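Local coordinates for protein geranylgeranyl pyrophosphate synthase (Corynebacterium glutamicum, PDB 3LMD) that probably makes long-chain prenyl diphosphates for isoprenoid biosynthesis, as a metal-dependent member of the FPP/GGPP synthase family, at residues A[221-227]-A[327-332]. Residues are numbered along the deposited sequence; the frame is centred on the assembly and turned at random.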
loop_
_atom_site.group_PDB
_atom_site.type_symbol
_atom_site.label_atom_id
_atom_site.label_comp_id
_atom_site.label_asym_id
_atom_site.label_seq_id
_atom_site.Cartn_x
_atom_site.Cartn_y
_atom_site.Cartn_z
ATOM N N HIS A 221 21.877 21.959 -1.820
ATOM C CA HIS A 221 22.370 21.005 -0.853
ATOM C C HIS A 221 21.381 19.859 -0.708
ATOM O O HIS A 221 21.794 18.712 -0.589
ATOM C CB HIS A 221 22.648 21.665 0.498
ATOM C CG HIS A 221 23.713 22.716 0.439
ATOM N ND1 HIS A 221 23.891 23.655 1.432
ATOM C CD2 HIS A 221 24.653 22.975 -0.500
ATOM C CE1 HIS A 221 24.902 24.445 1.109
ATOM N NE2 HIS A 221 25.386 24.048 -0.055
ATOM N N ILE A 222 20.093 20.181 -0.729
ATOM C CA ILE A 222 19.049 19.154 -0.738
ATOM C C ILE A 222 19.249 18.244 -1.956
ATOM O O ILE A 222 19.232 17.010 -1.841
ATOM C CB ILE A 222 17.655 19.780 -0.820
ATOM C CG1 ILE A 222 17.334 20.607 0.446
ATOM C CG2 ILE A 222 16.570 18.701 -1.048
ATOM C CD1 ILE A 222 15.979 21.414 0.284
ATOM N N ASP A 223 19.449 18.859 -3.120
ATOM C CA ASP A 223 19.648 18.102 -4.350
ATOM C C ASP A 223 20.912 17.233 -4.283
ATOM O O ASP A 223 20.916 16.077 -4.726
ATOM C CB ASP A 223 19.713 19.043 -5.562
ATOM C CG ASP A 223 19.565 18.298 -6.877
ATOM O OD1 ASP A 223 18.461 17.777 -7.130
ATOM O OD2 ASP A 223 20.557 18.217 -7.638
ATOM N N ALA A 224 21.995 17.791 -3.744
ATOM C CA ALA A 224 23.238 17.046 -3.650
ATOM C C ALA A 224 23.085 15.824 -2.738
ATOM O O ALA A 224 23.660 14.771 -3.001
ATOM C CB ALA A 224 24.362 17.952 -3.121
ATOM N N LEU A 225 22.363 15.980 -1.628
ATOM C CA LEU A 225 22.228 14.873 -0.662
ATOM C C LEU A 225 21.325 13.766 -1.225
ATOM O O LEU A 225 21.570 12.564 -1.028
ATOM C CB LEU A 225 21.660 15.390 0.690
ATOM C CG LEU A 225 22.818 16.097 1.430
ATOM C CD1 LEU A 225 22.298 17.239 2.342
ATOM C CD2 LEU A 225 23.641 15.114 2.195
ATOM N N LYS A 226 20.301 14.184 -1.940
ATOM C CA LYS A 226 19.467 13.256 -2.674
ATOM C C LYS A 226 20.319 12.410 -3.654
ATOM O O LYS A 226 20.255 11.169 -3.662
ATOM C CB LYS A 226 18.413 14.035 -3.457
ATOM C CG LYS A 226 17.517 13.097 -4.281
ATOM C CD LYS A 226 16.397 13.834 -5.059
ATOM C CE LYS A 226 16.955 14.673 -6.180
ATOM N NZ LYS A 226 16.001 14.669 -7.334
ATOM N N ASN A 227 21.121 13.093 -4.468
ATOM C CA ASN A 227 21.905 12.419 -5.516
ATOM C C ASN A 227 22.985 11.552 -4.896
ATOM O O ASN A 227 23.336 10.474 -5.414
ATOM C CB ASN A 227 22.528 13.459 -6.457
ATOM C CG ASN A 227 21.500 14.138 -7.371
ATOM O OD1 ASN A 227 20.345 13.740 -7.454
ATOM N ND2 ASN A 227 21.938 15.174 -8.060
ATOM N N GLU A 327 28.878 14.677 -5.904
ATOM C CA GLU A 327 27.752 15.256 -5.150
ATOM C C GLU A 327 28.227 15.917 -3.862
ATOM O O GLU A 327 27.792 17.035 -3.533
ATOM C CB GLU A 327 26.655 14.214 -4.915
ATOM C CG GLU A 327 26.113 13.685 -6.265
ATOM C CD GLU A 327 25.400 14.771 -7.083
ATOM O OE1 GLU A 327 24.950 15.800 -6.513
ATOM O OE2 GLU A 327 25.221 14.558 -8.295
ATOM N N LEU A 328 29.153 15.266 -3.162
ATOM C CA LEU A 328 29.695 15.847 -1.941
ATOM C C LEU A 328 30.457 17.161 -2.214
ATOM O O LEU A 328 30.533 18.034 -1.339
ATOM C CB LEU A 328 30.622 14.862 -1.244
ATOM C CG LEU A 328 29.919 13.602 -0.679
ATOM C CD1 LEU A 328 30.954 12.730 0.029
ATOM C CD2 LEU A 328 28.762 13.933 0.254
ATOM N N ASP A 329 31.017 17.289 -3.413
ATOM C CA ASP A 329 31.657 18.534 -3.823
ATOM C C ASP A 329 30.686 19.689 -3.697
ATOM O O ASP A 329 31.093 20.819 -3.516
ATOM C CB ASP A 329 32.100 18.475 -5.287
ATOM C CG ASP A 329 33.528 17.995 -5.459
ATOM O OD1 ASP A 329 34.300 17.976 -4.471
ATOM O OD2 ASP A 329 33.884 17.637 -6.603
ATOM N N ARG A 330 29.394 19.412 -3.833
ATOM C CA ARG A 330 28.392 20.470 -3.797
ATOM C C ARG A 330 28.056 20.952 -2.380
ATOM O O ARG A 330 27.330 21.942 -2.197
ATOM C CB ARG A 330 27.112 20.030 -4.511
ATOM C CG ARG A 330 27.315 19.591 -5.975
ATOM C CD ARG A 330 26.060 18.893 -6.482
ATOM N NE ARG A 330 24.972 19.842 -6.725
ATOM C CZ ARG A 330 23.736 19.470 -7.020
ATOM N NH1 ARG A 330 23.448 18.174 -7.085
ATOM N NH2 ARG A 330 22.787 20.378 -7.247
ATOM N N LEU A 331 28.582 20.249 -1.385
ATOM C CA LEU A 331 28.235 20.503 0.010
ATOM C C LEU A 331 29.428 21.146 0.702
ATOM O O LEU A 331 30.592 20.886 0.334
ATOM C CB LEU A 331 27.912 19.175 0.743
ATOM C CG LEU A 331 26.696 18.418 0.201
ATOM C CD1 LEU A 331 26.576 17.025 0.862
ATOM C CD2 LEU A 331 25.415 19.229 0.409
ATOM N N PRO A 332 29.145 21.947 1.734
ATOM C CA PRO A 332 30.204 22.571 2.508
ATOM C C PRO A 332 31.002 21.564 3.308
ATOM O O PRO A 332 30.466 20.579 3.868
ATOM C CB PRO A 332 29.449 23.524 3.449
ATOM C CG PRO A 332 28.120 22.958 3.587
ATOM C CD PRO A 332 27.811 22.365 2.196
HETATM O O HOH W 1 28.047 24.589 -0.708
#
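Near the start of helix 219-246, Ala224 lies against Glu327 with their CA atoms 5.1 Å apart, and His221 lies against Leu331, at the end of the type I turn from Leu328 to Leu331. Arg330 bends at its third torsion (chi3 73°) and lays its guanidinium beside helix 219-246, one face over the backbone N of Ala224. NH1 and NH2 both grip OD2 of Asp223 end-on, NH1 at 2.9 Å. They reach this oxygen on its anti side, from opposite faces of the carboxylate. NH1 also meets the syn lone pair of Glu327 OE1 at 2.9 Å, and NH2 pairs with Glu220. The Asn227 amide stands nearly perpendicular to the Glu327 carboxylate and gives both its oxygens weak hydrogen bonds. In this all-helical prenyl synthase fold, the contact joins helix 219-246 to the end of helix 309-328 and the turn leading to helix 335-349, away from the metal-binding aspartates Asp115 and Asp119. Ala224 CB packs on Arg330 CB at 3.7 Å. Leu331 sends CD1 to Leu225 CD2 and CD2 to His221 CB. Phe88 also touches both leucines. Pro332 CD makes a CH-pi contact over one His221 face, 3.9 Å from the ring centroid. A water bridges His221 NE2 to the Arg330 carbonyl oxygen.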